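Local coordinates for acetoacetate decarboxylase (PDB 5UPB), which probably acts as a lyase-type enzyme of the acetoacetate decarboxylase-like superfamily, in which small keto acids are typically processed through a lysine Schiff base, at residues A56-F61 / G124-A129; A79-A84 / K107-I112; F102-K107 / P120-A125; C151-F156 / A224-L229. One frame throughout, in Å; residues are numbered along the deposited sequence.

Contact 1 (A56-F61 / G124-A129); sequences AYVGAF and GAITLA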
loop_
_atom_site.group_PDB
_atom_site.type_symbol
_atom_site.label_atom_id
_atom_site.label_comp_id
_atom_site.label_asym_id
_atom_site.label_seq_id
_atom_site.Cartn_x
_atom_site.Cartn_y
_atom_site.Cartn_z
ATOM N N ALA A 56 4.496 20.710 -13.440
ATOM C CA ALA A 56 4.456 19.410 -12.781
ATOM C C ALA A 56 4.832 19.598 -11.313
ATOM O O ALA A 56 5.754 20.365 -11.014
ATOM C CB ALA A 56 5.428 18.452 -13.455
ATOM N N TYR A 57 4.073 18.980 -10.388
ATOM C CA TYR A 57 4.497 19.003 -8.993
ATOM C C TYR A 57 4.291 17.669 -8.307
ATOM O O TYR A 57 3.419 16.871 -8.671
ATOM C CB TYR A 57 3.803 20.112 -8.156
ATOM C CG TYR A 57 2.326 19.929 -7.862
ATOM C CD1 TYR A 57 1.884 19.042 -6.894
ATOM C CD2 TYR A 57 1.383 20.668 -8.536
ATOM C CE1 TYR A 57 0.526 18.893 -6.630
ATOM C CE2 TYR A 57 0.038 20.531 -8.275
ATOM C CZ TYR A 57 -0.384 19.646 -7.331
ATOM O OH TYR A 57 -1.720 19.532 -7.061
ATOM N N VAL A 58 5.111 17.467 -7.281
ATOM C CA VAL A 58 4.898 16.436 -6.279
ATOM C C VAL A 58 4.936 17.125 -4.928
ATOM O O VAL A 58 5.868 17.890 -4.652
ATOM C CB VAL A 58 5.983 15.345 -6.316
ATOM C CG1 VAL A 58 5.742 14.359 -5.196
ATOM C CG2 VAL A 58 6.037 14.701 -7.689
ATOM N N GLY A 59 3.923 16.896 -4.110
ATOM C CA GLY A 59 3.849 17.541 -2.812
ATOM C C GLY A 59 3.392 16.613 -1.707
ATOM O O GLY A 59 2.674 15.618 -1.927
ATOM N N ALA A 60 3.801 16.977 -0.502
ATOM C CA ALA A 60 3.332 16.366 0.741
ATOM C C ALA A 60 2.452 17.364 1.469
ATOM O O ALA A 60 2.921 18.451 1.855
ATOM C CB ALA A 60 4.534 15.932 1.598
ATOM N N PHE A 61 1.180 16.998 1.647
ATOM C CA PHE A 61 0.139 17.889 2.126
ATOM C C PHE A 61 -0.363 17.455 3.490
ATOM O O PHE A 61 -0.418 16.267 3.821
ATOM C CB PHE A 61 -1.059 17.943 1.148
ATOM C CG PHE A 61 -0.754 18.553 -0.161
ATOM C CD1 PHE A 61 -0.072 17.837 -1.128
ATOM C CD2 PHE A 61 -1.107 19.866 -0.426
ATOM C CE1 PHE A 61 0.255 18.443 -2.372
ATOM C CE2 PHE A 61 -0.782 20.456 -1.634
ATOM C CZ PHE A 61 -0.098 19.736 -2.601
ATOM N N GLY A 124 -2.869 7.154 -6.683
ATOM C CA GLY A 124 -1.573 6.596 -7.009
ATOM C C GLY A 124 -0.732 6.452 -5.761
ATOM O O GLY A 124 -1.175 6.747 -4.658
ATOM N N ALA A 125 0.491 6.000 -5.957
ATOM C CA ALA A 125 1.488 5.988 -4.897
ATOM C C ALA A 125 2.444 7.123 -5.214
ATOM O O ALA A 125 2.906 7.233 -6.351
ATOM C CB ALA A 125 2.222 4.636 -4.848
ATOM N N ILE A 126 2.648 8.021 -4.264
ATOM C CA ILE A 126 3.406 9.251 -4.487
ATOM C C ILE A 126 4.391 9.432 -3.351
ATOM O O ILE A 126 4.015 9.329 -2.184
ATOM C CB ILE A 126 2.499 10.494 -4.555
ATOM C CG1 ILE A 126 1.466 10.343 -5.676
ATOM C CG2 ILE A 126 3.346 11.753 -4.790
ATOM C CD1 ILE A 126 0.096 10.008 -5.169
ATOM N N THR A 127 5.649 9.718 -3.686
ATOM C CA THR A 127 6.641 10.031 -2.663
ATOM C C THR A 127 7.322 11.347 -2.992
ATOM O O THR A 127 7.788 11.537 -4.115
ATOM C CB THR A 127 7.736 8.961 -2.571
ATOM O OG1 THR A 127 7.181 7.698 -2.173
ATOM C CG2 THR A 127 8.791 9.434 -1.568
ATOM N N LEU A 128 7.393 12.229 -2.000
ATOM C CA LEU A 128 8.246 13.419 -2.033
ATOM C C LEU A 128 9.356 13.226 -1.012
ATOM O O LEU A 128 9.078 12.982 0.167
ATOM C CB LEU A 128 7.453 14.677 -1.699
ATOM C CG LEU A 128 8.342 15.935 -1.543
ATOM C CD1 LEU A 128 9.029 16.280 -2.848
ATOM C CD2 LEU A 128 7.518 17.114 -1.085
ATOM N N ALA A 129 10.609 13.297 -1.449
ATOM C CA ALA A 129 11.739 13.213 -0.535
ATOM C C ALA A 129 12.518 14.521 -0.557
ATOM O O ALA A 129 12.989 14.939 -1.616
ATOM C CB ALA A 129 12.679 12.065 -0.882
#
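Gly-59 and Leu-128 mark the place where strands 53-65 and 125-129 pass over one another, their CA atoms 6.1 Å apart. The axes of the two short segments approach to 6.3 Å and their directions differ by 84°, so this is orthogonal packing of beta strands, layer on layer, within the curved and largely beta fold of the acetoacetate decarboxylase family. No hydrogen bond joins the segments, and the contact rests on apolar side chains.

Val-58 and Leu-128 carry the contact. Val-58 CG1, anti to the backbone N (chi1 177°), meets Ile-126 CG2 at 3.6 Å, and the same methyl also lies against Thr-127 O and Leu-128 CB, touching three successive residues of the crossing strand. The side chains of Val-58 and Ile-126 run antiparallel past one another: Ile-126 sets out toward strand 53-65, yet its CD1 is directed to the backbone of Trp-104 and Val-105, where it packs. Val-58 is further covered by Phe-159 and Leu-161 of strand 156-166, while Thr-127, directed away from the crossing, packs on Val-80 of the second subunit.

Leu-128 CD2 packs 4.1 Å from Gly-59 CA. A CB on Gly-59 would point away from Leu-128 and collide with Phe-61 CE1 of its own strand, so the constraint comes from behind the contact. The fork of Leu-128 closes the far end: CD1 lies 4.0 Å from Val-58 O, and CD2 lies 3.8 Å from Ala-60 N and 4.2 Å from Ala-60 CB.

Contact 2 (A79-A84 / K107-I112); sequences AVYNEA and KEWSLI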
loop_
_atom_site.group_PDB
_atom_site.type_symbol
_atom_site.label_atom_id
_atom_site.label_comp_id
_atom_site.label_asym_id
_atom_site.label_seq_id
_atom_site.Cartn_x
_atom_site.Cartn_y
_atom_site.Cartn_z
ATOM N N ALA A 79 -5.280 13.081 7.973
ATOM C CA ALA A 79 -4.800 14.463 8.050
ATOM C C ALA A 79 -3.638 14.754 7.121
ATOM O O ALA A 79 -3.199 15.936 7.036
ATOM C CB ALA A 79 -4.375 14.770 9.485
ATOM N N VAL A 80 -3.130 13.740 6.407
ATOM C CA VAL A 80 -1.975 13.901 5.528
ATOM C C VAL A 80 -2.220 13.148 4.252
ATOM O O VAL A 80 -2.876 12.097 4.244
ATOM C CB VAL A 80 -0.650 13.417 6.165
ATOM C CG1 VAL A 80 -0.253 14.339 7.326
ATOM C CG2 VAL A 80 -0.767 11.980 6.673
ATOM N N TYR A 81 -1.671 13.684 3.173
ATOM C CA TYR A 81 -1.691 12.980 1.897
ATOM C C TYR A 81 -0.578 13.504 1.010
ATOM O O TYR A 81 -0.068 14.600 1.206
ATOM C CB TYR A 81 -3.031 13.118 1.214
ATOM C CG TYR A 81 -3.373 14.510 0.731
ATOM C CD1 TYR A 81 -4.029 15.411 1.569
ATOM C CD2 TYR A 81 -3.063 14.925 -0.559
ATOM C CE1 TYR A 81 -4.394 16.677 1.122
ATOM C CE2 TYR A 81 -3.409 16.227 -0.999
ATOM C CZ TYR A 81 -4.098 17.060 -0.166
ATOM O OH TYR A 81 -4.485 18.331 -0.550
ATOM N N ASN A 82 -0.213 12.690 0.028
ATOM C CA ASN A 82 0.717 13.106 -0.999
ATOM C C ASN A 82 -0.009 13.214 -2.321
ATOM O O ASN A 82 -0.954 12.461 -2.594
ATOM C CB ASN A 82 1.861 12.123 -1.117
ATOM C CG ASN A 82 2.525 11.897 0.193
ATOM O OD1 ASN A 82 3.158 12.798 0.721
ATOM N ND2 ASN A 82 2.244 10.762 0.810
ATOM N N GLU A 83 0.503 14.089 -3.168
ATOM C CA GLU A 83 -0.155 14.372 -4.431
ATOM C C GLU A 83 0.850 14.752 -5.502
ATOM O O GLU A 83 1.842 15.447 -5.234
ATOM C CB GLU A 83 -1.161 15.493 -4.251
ATOM C CG GLU A 83 -1.946 15.855 -5.491
ATOM C CD GLU A 83 -3.090 16.825 -5.162
ATOM O OE1 GLU A 83 -4.140 16.360 -4.677
ATOM O OE2 GLU A 83 -2.935 18.051 -5.342
ATOM N N ALA A 84 0.582 14.268 -6.729
ATOM C CA ALA A 84 1.357 14.657 -7.899
ATOM C C ALA A 84 0.402 15.132 -8.986
ATOM O O ALA A 84 -0.691 14.572 -9.178
ATOM C CB ALA A 84 2.197 13.478 -8.390
ATOM N N LYS A 107 -4.876 9.443 -0.937
ATOM C CA LYS A 107 -5.949 9.324 0.038
ATOM C C LYS A 107 -7.249 9.647 -0.690
ATOM O O LYS A 107 -7.358 10.676 -1.354
ATOM C CB LYS A 107 -5.735 10.285 1.233
ATOM C CG LYS A 107 -4.532 9.966 2.102
ATOM C CD LYS A 107 -4.737 8.677 2.867
ATOM C CE LYS A 107 -3.477 8.175 3.560
ATOM N NZ LYS A 107 -2.981 9.278 4.482
ATOM N N GLU A 108 -8.242 8.775 -0.578
ATOM C CA GLU A 108 -9.438 8.981 -1.384
ATOM C C GLU A 108 -10.293 10.131 -0.880
ATOM O O GLU A 108 -11.082 10.673 -1.668
ATOM C CB GLU A 108 -10.260 7.656 -1.499
ATOM C CG GLU A 108 -11.370 7.448 -0.500
ATOM C CD GLU A 108 -10.874 7.130 0.923
ATOM O OE1 GLU A 108 -10.165 7.959 1.530
ATOM O OE2 GLU A 108 -11.189 6.036 1.462
ATOM N N TRP A 109 -10.167 10.530 0.393
ATOM C CA TRP A 109 -10.879 11.730 0.834
ATOM C C TRP A 109 -10.376 12.962 0.114
ATOM O O TRP A 109 -11.152 13.879 -0.158
ATOM C CB TRP A 109 -10.787 11.943 2.346
ATOM C CG TRP A 109 -9.470 11.669 2.997
ATOM C CD1 TRP A 109 -9.062 10.500 3.545
ATOM C CD2 TRP A 109 -8.418 12.610 3.237
ATOM N NE1 TRP A 109 -7.809 10.629 4.088
ATOM C CE2 TRP A 109 -7.390 11.918 3.923
ATOM C CE3 TRP A 109 -8.254 13.970 2.959
ATOM C CZ2 TRP A 109 -6.204 12.527 4.325
ATOM C CZ3 TRP A 109 -7.041 14.582 3.340
ATOM C CH2 TRP A 109 -6.037 13.842 4.018
ATOM N N SER A 110 -9.109 12.975 -0.256
ATOM C CA SER A 110 -8.598 14.071 -1.058
ATOM C C SER A 110 -9.013 13.922 -2.513
ATOM O O SER A 110 -9.350 14.922 -3.170
ATOM C CB SER A 110 -7.070 14.140 -0.916
ATOM O OG SER A 110 -6.577 15.187 -1.726
ATOM N N LEU A 111 -9.114 12.681 -3.002
ATOM C CA LEU A 111 -9.654 12.459 -4.334
ATOM C C LEU A 111 -11.069 13.013 -4.453
ATOM O O LEU A 111 -11.403 13.736 -5.411
ATOM C CB LEU A 111 -9.605 10.969 -4.661
ATOM C CG LEU A 111 -10.126 10.602 -6.049
ATOM C CD1 LEU A 111 -9.429 9.325 -6.473
ATOM C CD2 LEU A 111 -11.617 10.447 -6.025
ATOM N N ILE A 112 -11.923 12.667 -3.503
ATOM C CA ILE A 112 -13.318 13.040 -3.621
ATOM C C ILE A 112 -13.514 14.540 -3.413
ATOM O O ILE A 112 -14.261 15.185 -4.160
ATOM C CB ILE A 112 -14.148 12.200 -2.639
ATOM C CG1 ILE A 112 -14.224 10.718 -3.150
ATOM C CG2 ILE A 112 -15.524 12.824 -2.446
ATOM C CD1 ILE A 112 -15.045 10.552 -4.413
#
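Tyr-81 packs against Ser-110 and Trp-109, which approach from the helix side, and this is the dense half of the contact. Ser-110 CB stands 3.9 Å from the centroid of the tyrosine ring and only 4° off its normal, a CH-pi contact, while Ser-110 OG lies over the same face nearer the rim, 3.4 Å from Tyr-81 CE2. Tyr-81 CD1 meets Trp-109 CH2 at 3.5 Å, the two ring planes 89° apart in an oblique pairing. The tyrosine CG is set between the backbone N and the carbonyl carbon, and the ring also stacks on Phe-61.

The first turn of helix 108-116 is thus laid against strand 80-92, the segment axes 9.2 Å apart at 60°: alpha-on-beta packing within the mainly beta acetoacetate decarboxylase-type fold, with Lys-107 as N-cap residue just ahead of the helix.

Toward the partly exposed side the packing thins to Val-80 and Lys-107. The lysine chain passes Tyr-81 CB with its CG at 3.6 Å and is kinked twice, about CB-CG and again about CD-CE. Its NZ donates to Val-80 O at 2.8 Å; Ala-77 O is a second acceptor for that NZ. Beyond Lys-107 another chain takes over: Trp-109 NE1 is hydrogen-bonded to His-154 NE2 of the third subunit, and Lys-107 packs on the same histidine.

Contact 3 (F102-K107 / P120-A125); sequences FVWVDK and PKKIGA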
loop_
_atom_site.group_PDB
_atom_site.type_symbol
_atom_site.label_atom_id
_atom_site.label_comp_id
_atom_site.label_asym_id
_atom_site.label_seq_id
_atom_site.Cartn_x
_atom_site.Cartn_y
_atom_site.Cartn_z
ATOM N N PHE A 102 -4.236 16.296 -14.919
ATOM C CA PHE A 102 -3.942 14.975 -14.376
ATOM C C PHE A 102 -3.398 15.143 -12.961
ATOM O O PHE A 102 -2.321 15.722 -12.784
ATOM C CB PHE A 102 -2.901 14.225 -15.215
ATOM C CG PHE A 102 -3.246 14.069 -16.675
ATOM C CD1 PHE A 102 -4.530 14.190 -17.130
ATOM C CD2 PHE A 102 -2.246 13.795 -17.578
ATOM C CE1 PHE A 102 -4.814 14.040 -18.473
ATOM C CE2 PHE A 102 -2.520 13.658 -18.908
ATOM C CZ PHE A 102 -3.813 13.779 -19.348
ATOM N N VAL A 103 -4.079 14.550 -11.989
ATOM C CA VAL A 103 -3.688 14.574 -10.584
ATOM C C VAL A 103 -3.795 13.165 -10.025
ATOM O O VAL A 103 -4.786 12.466 -10.274
ATOM C CB VAL A 103 -4.586 15.524 -9.776
ATOM C CG1 VAL A 103 -4.118 15.619 -8.304
ATOM C CG2 VAL A 103 -4.609 16.895 -10.431
ATOM N N TRP A 104 -2.774 12.748 -9.264
ATOM C CA TRP A 104 -2.778 11.485 -8.530
ATOM C C TRP A 104 -2.523 11.802 -7.059
ATOM O O TRP A 104 -1.624 12.587 -6.741
ATOM C CB TRP A 104 -1.714 10.495 -9.066
ATOM C CG TRP A 104 -1.876 10.130 -10.540
ATOM C CD1 TRP A 104 -2.516 9.011 -11.055
ATOM C CD2 TRP A 104 -1.400 10.873 -11.676
ATOM N NE1 TRP A 104 -2.443 9.024 -12.428
ATOM C CE2 TRP A 104 -1.773 10.156 -12.834
ATOM C CE3 TRP A 104 -0.693 12.071 -11.825
ATOM C CZ2 TRP A 104 -1.469 10.593 -14.116
ATOM C CZ3 TRP A 104 -0.380 12.504 -13.112
ATOM C CH2 TRP A 104 -0.776 11.749 -14.244
ATOM N N VAL A 105 -3.339 11.217 -6.174
ATOM C CA VAL A 105 -3.282 11.459 -4.741
ATOM C C VAL A 105 -3.335 10.093 -4.074
ATOM O O VAL A 105 -3.767 9.100 -4.676
ATOM C CB VAL A 105 -4.435 12.413 -4.285
ATOM C CG1 VAL A 105 -5.820 11.758 -4.439
ATOM C CG2 VAL A 105 -4.254 12.874 -2.862
ATOM N N ASP A 106 -2.905 10.020 -2.814
ATOM C CA ASP A 106 -2.886 8.703 -2.165
ATOM C C ASP A 106 -3.880 8.565 -1.019
ATOM O O ASP A 106 -3.752 7.637 -0.223
ATOM C CB ASP A 106 -1.481 8.312 -1.696
ATOM C CG ASP A 106 -0.881 9.278 -0.688
ATOM O OD1 ASP A 106 -1.600 10.152 -0.211
ATOM O OD2 ASP A 106 0.302 9.091 -0.325
ATOM N N LYS A 107 -4.876 9.443 -0.937
ATOM C CA LYS A 107 -5.949 9.324 0.038
ATOM C C LYS A 107 -7.249 9.647 -0.690
ATOM O O LYS A 107 -7.358 10.676 -1.354
ATOM C CB LYS A 107 -5.735 10.285 1.233
ATOM C CG LYS A 107 -4.532 9.966 2.102
ATOM C CD LYS A 107 -4.737 8.677 2.867
ATOM C CE LYS A 107 -3.477 8.175 3.560
ATOM N NZ LYS A 107 -2.981 9.278 4.482
ATOM N N PRO A 120 -9.634 16.816 -11.387
ATOM C CA PRO A 120 -9.629 15.396 -11.785
ATOM C C PRO A 120 -8.515 14.640 -11.081
ATOM O O PRO A 120 -7.334 14.899 -11.332
ATOM C CB PRO A 120 -9.396 15.458 -13.303
ATOM C CG PRO A 120 -9.603 16.871 -13.697
ATOM C CD PRO A 120 -9.219 17.684 -12.493
ATOM N N LYS A 121 -8.884 13.715 -10.167
ATOM C CA LYS A 121 -7.886 12.972 -9.392
ATOM C C LYS A 121 -8.086 11.455 -9.488
ATOM O O LYS A 121 -9.209 10.955 -9.428
ATOM C CB LYS A 121 -7.906 13.354 -7.892
ATOM C CG LYS A 121 -7.716 14.859 -7.595
ATOM C CD LYS A 121 -7.353 15.064 -6.139
ATOM C CE LYS A 121 -7.193 16.581 -5.821
ATOM N NZ LYS A 121 -6.710 16.742 -4.423
ATOM N N LYS A 122 -6.973 10.735 -9.567
ATOM C CA LYS A 122 -6.919 9.286 -9.404
ATOM C C LYS A 122 -6.092 8.968 -8.159
ATOM O O LYS A 122 -5.439 9.852 -7.567
ATOM C CB LYS A 122 -6.289 8.639 -10.633
ATOM C CG LYS A 122 -7.105 8.835 -11.928
ATOM C CD LYS A 122 -6.384 8.174 -13.122
ATOM C CE LYS A 122 -7.149 8.331 -14.370
ATOM N NZ LYS A 122 -6.352 7.834 -15.563
ATOM N N ILE A 123 -6.115 7.696 -7.762
ATOM C CA ILE A 123 -5.283 7.223 -6.671
ATOM C C ILE A 123 -3.982 6.697 -7.246
ATOM O O ILE A 123 -3.981 5.846 -8.150
ATOM C CB ILE A 123 -5.957 6.111 -5.865
ATOM C CG1 ILE A 123 -7.202 6.607 -5.138
ATOM C CG2 ILE A 123 -4.885 5.498 -4.888
ATOM C CD1 ILE A 123 -6.887 7.627 -4.024
ATOM N N GLY A 124 -2.869 7.154 -6.683
ATOM C CA GLY A 124 -1.573 6.596 -7.009
ATOM C C GLY A 124 -0.732 6.452 -5.761
ATOM O O GLY A 124 -1.175 6.747 -4.658
ATOM N N ALA A 125 0.491 6.000 -5.957
ATOM C CA ALA A 125 1.488 5.988 -4.897
ATOM C C ALA A 125 2.444 7.123 -5.214
ATOM O O ALA A 125 2.906 7.233 -6.351
ATOM C CB ALA A 125 2.222 4.636 -4.848
#
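Val-103, Lys-122, Val-105 and Gly-124 are laced together by backbone hydrogen bonds between parallel strands 95-105 and 121-123, the two beta arms of a beta-alpha-beta crossover whose helix is 108-116. Lys-122 uses both its backbone groups: its N donates to Val-103 O at 2.9 Å (165° at the hydrogen), and its O accepts from Val-105 N at 2.9 Å (161°). Val-105 O then receives Gly-124 N at 2.9 Å, the donor standing well above the carbonyl plane, and Ile-123 CA adds a CA-H...O contact of 3.1 Å to the same oxygen. At the other end, Val-103 N to Pro-120 O is only a weak bond.

Groups facing away from the pairing are satisfied elsewhere. Lys-121 O accepts from Trp-115 NE1, and Ile-123 N donates to Glu-108 OE2 of the third subunit.

The two lysines leave on opposite faces of the sheet. Lys-122, beside Trp-104, carries NZ to Glu-227 OE1 and to Ala-13 O of the third subunit, while Trp-104 NE1 donates to Glu-227 OE2. Lys-121, running beside Val-103, forms a salt bridge through NZ with Glu-83 OE1. This lysine pair recalls that of classical acetoacetate decarboxylases, where one member is the Schiff-base lysine. The chain of Lys-121 is extended beyond CG, with CG 3.7 Å from Val-103 CG1 and CD 4.0 Å from Val-105 CG1.

Contact 4 (C151-F156 / A224-L229); sequences CARHGF and APDEAL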
loop_
_atom_site.group_PDB
_atom_site.type_symbol
_atom_site.label_atom_id
_atom_site.label_comp_id
_atom_site.label_asym_id
_atom_site.label_seq_id
_atom_site.Cartn_x
_atom_site.Cartn_y
_atom_site.Cartn_z
ATOM N N CYS A 151 5.771 9.376 -8.785
ATOM C CA CYS A 151 4.425 8.868 -8.610
ATOM C C CYS A 151 4.202 7.727 -9.588
ATOM O O CYS A 151 4.815 7.672 -10.655
ATOM C CB CYS A 151 3.374 9.977 -8.807
ATOM S SG CYS A 151 3.504 10.832 -10.354
ATOM N N ALA A 152 3.357 6.793 -9.179
ATOM C CA ALA A 152 3.101 5.584 -9.945
ATOM C C ALA A 152 1.670 5.119 -9.695
ATOM O O ALA A 152 1.073 5.421 -8.656
ATOM C CB ALA A 152 4.066 4.469 -9.559
ATOM N N ARG A 153 1.137 4.353 -10.655
ATOM C CA ARG A 153 -0.202 3.801 -10.519
ATOM C C ARG A 153 -0.280 2.501 -11.298
ATOM O O ARG A 153 0.249 2.412 -12.409
ATOM C CB ARG A 153 -1.256 4.797 -11.017
ATOM C CG ARG A 153 -2.695 4.261 -10.941
ATOM C CD ARG A 153 -3.725 5.373 -11.248
ATOM N NE ARG A 153 -5.103 4.887 -11.230
ATOM C CZ ARG A 153 -5.732 4.360 -12.284
ATOM N NH1 ARG A 153 -5.127 4.258 -13.473
ATOM N NH2 ARG A 153 -6.988 3.929 -12.156
ATOM N N HIS A 154 -0.935 1.486 -10.707
ATOM C CA HIS A 154 -1.166 0.189 -11.372
ATOM C C HIS A 154 0.146 -0.478 -11.764
ATOM O O HIS A 154 0.194 -1.310 -12.674
ATOM C CB HIS A 154 -2.062 0.347 -12.597
ATOM C CG HIS A 154 -3.519 0.478 -12.268
ATOM N ND1 HIS A 154 -4.465 0.838 -13.211
ATOM C CD2 HIS A 154 -4.189 0.304 -11.106
ATOM C CE1 HIS A 154 -5.656 0.861 -12.644
ATOM N NE2 HIS A 154 -5.516 0.554 -11.366
ATOM N N GLY A 155 1.221 -0.123 -11.059
ATOM C CA GLY A 155 2.535 -0.613 -11.340
ATOM C C GLY A 155 3.323 0.196 -12.356
ATOM O O GLY A 155 4.482 -0.144 -12.604
ATOM N N PHE A 156 2.739 1.244 -12.956
ATOM C CA PHE A 156 3.418 2.038 -13.964
ATOM C C PHE A 156 3.967 3.317 -13.339
ATOM O O PHE A 156 3.225 4.072 -12.710
ATOM C CB PHE A 156 2.483 2.417 -15.101
ATOM C CG PHE A 156 1.833 1.223 -15.786
ATOM C CD1 PHE A 156 2.509 0.505 -16.739
ATOM C CD2 PHE A 156 0.553 0.826 -15.423
ATOM C CE1 PHE A 156 1.914 -0.591 -17.346
ATOM C CE2 PHE A 156 -0.048 -0.264 -16.031
ATOM C CZ PHE A 156 0.626 -0.982 -16.972
ATOM N N ALA A 224 1.562 4.719 -19.511
ATOM C CA ALA A 224 0.674 3.674 -19.014
ATOM C C ALA A 224 -0.486 3.458 -19.976
ATOM O O ALA A 224 -0.948 4.408 -20.617
ATOM C CB ALA A 224 0.150 4.036 -17.618
ATOM N N PRO A 225 -0.998 2.235 -20.077
ATOM C CA PRO A 225 -2.113 1.984 -21.010
ATOM C C PRO A 225 -3.391 2.729 -20.643
ATOM O O PRO A 225 -4.219 2.942 -21.535
ATOM C CB PRO A 225 -2.301 0.466 -20.939
ATOM C CG PRO A 225 -1.737 0.056 -19.596
ATOM C CD PRO A 225 -0.594 1.040 -19.324
ATOM N N ASP A 226 -3.578 3.141 -19.376
ATOM C CA ASP A 226 -4.786 3.842 -18.929
ATOM C C ASP A 226 -4.512 5.297 -18.520
ATOM O O ASP A 226 -5.259 5.898 -17.738
ATOM C CB ASP A 226 -5.466 3.063 -17.792
ATOM C CG ASP A 226 -4.539 2.747 -16.619
ATOM O OD1 ASP A 226 -3.339 3.105 -16.668
ATOM O OD2 ASP A 226 -5.015 2.101 -15.658
ATOM N N GLU A 227 -3.455 5.890 -19.064
ATOM C CA GLU A 227 -3.134 7.295 -18.836
ATOM C C GLU A 227 -2.822 7.916 -20.181
ATOM O O GLU A 227 -2.639 7.213 -21.171
ATOM C CB GLU A 227 -1.928 7.467 -17.912
ATOM C CG GLU A 227 -2.055 6.787 -16.571
ATOM C CD GLU A 227 -3.018 7.507 -15.647
ATOM O OE1 GLU A 227 -3.676 8.484 -16.097
ATOM O OE2 GLU A 227 -3.114 7.111 -14.456
ATOM N N ALA A 228 -2.665 9.228 -20.201
ATOM C CA ALA A 228 -2.360 9.939 -21.434
ATOM C C ALA A 228 -1.180 10.874 -21.221
ATOM O O ALA A 228 -1.207 12.039 -21.629
ATOM C CB ALA A 228 -3.563 10.732 -21.943
ATOM N N LEU A 229 -0.121 10.348 -20.595
ATOM C CA LEU A 229 1.046 11.135 -20.223
ATOM C C LEU A 229 1.766 11.677 -21.443
ATOM O O LEU A 229 2.435 12.702 -21.345
ATOM C CB LEU A 229 1.995 10.280 -19.386
ATOM C CG LEU A 229 1.401 9.864 -18.048
ATOM C CD1 LEU A 229 2.036 8.575 -17.510
ATOM C CD2 LEU A 229 1.588 11.002 -17.067
HETATM O O HOH W 1 -7.422 5.239 -15.714
#
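Asp-226 OD2 is gripped from several sides. His-154 ND1 donates to it at 2.8 Å, using the oxygen's syn lone pair, and the carboxylate oxygen lies near the imidazole plane at the ring edge. Arg-153 NH1 reaches the same oxygen at 3.1 Å in a salt bridge whose hydrogen bond is bent and weak, and Asn-75 ND2 of the third subunit is a further partner. A water bridges Arg-153 NH1 and the backbone O of Asp-226, accepting a weak hydrogen bond from NH1 and donating to Asp-226 O at 3.0 Å.

The chain of Arg-153 runs extended as far as NE, and chi4 of -88° turns the guanidinium. Its NH1 also faces Glu-227 OE2 in a long salt bridge of 3.6 Å, the two flat groups turned 75° apart, while NE pairs with Glu-108 of the third subunit. The carboxylates would be expected to stabilise the guanidinium charge around the buried Arg-153.

The apolar half is the Phe-156 ring, which meets Pro-225 tip to tip. Pro-225 CD sits over one face, 3.6 Å from the centroid and 22° off the normal, a CH-pi contact; Ala-224 CB touches Phe-156 CG at 3.8 Å.

Residues 153-156 make a type I' turn with His-154 and Gly-155 at its corners, the two-residue loop of a beta-hairpin joining strands 146-153 and 156-166. A salt-bridge network of Arg-153, Asp-226 and Glu-227 ties this hairpin to the 224-227 type I turn at a subunit interface.

In the fold
Contacts 2 and 3 form the tightest pair, their centres about 7 Å apart, and they alternate along the chain, sharing Lys-107. Contact 1 lies about 10 Å from each and encloses contact 2 in sequence; it shares Gly-124 and Ala-125 with contact 3. Contact 4 comes last in the chain, about 11 Å from contact 3 and 18 Å from contact 2. Strands 53-65, 80-92 and 95-105 are successive neighbours, and 125-129 pairs with 146-153. Between contacts, Glu-83 holds both Tyr-57 and Lys-121, so strand 121-123 is tied to a buried polar cluster, consistent with the active-site lysine region of acetoacetate decarboxylases. Contacts 2, 3 and 4 all also touch the third subunit.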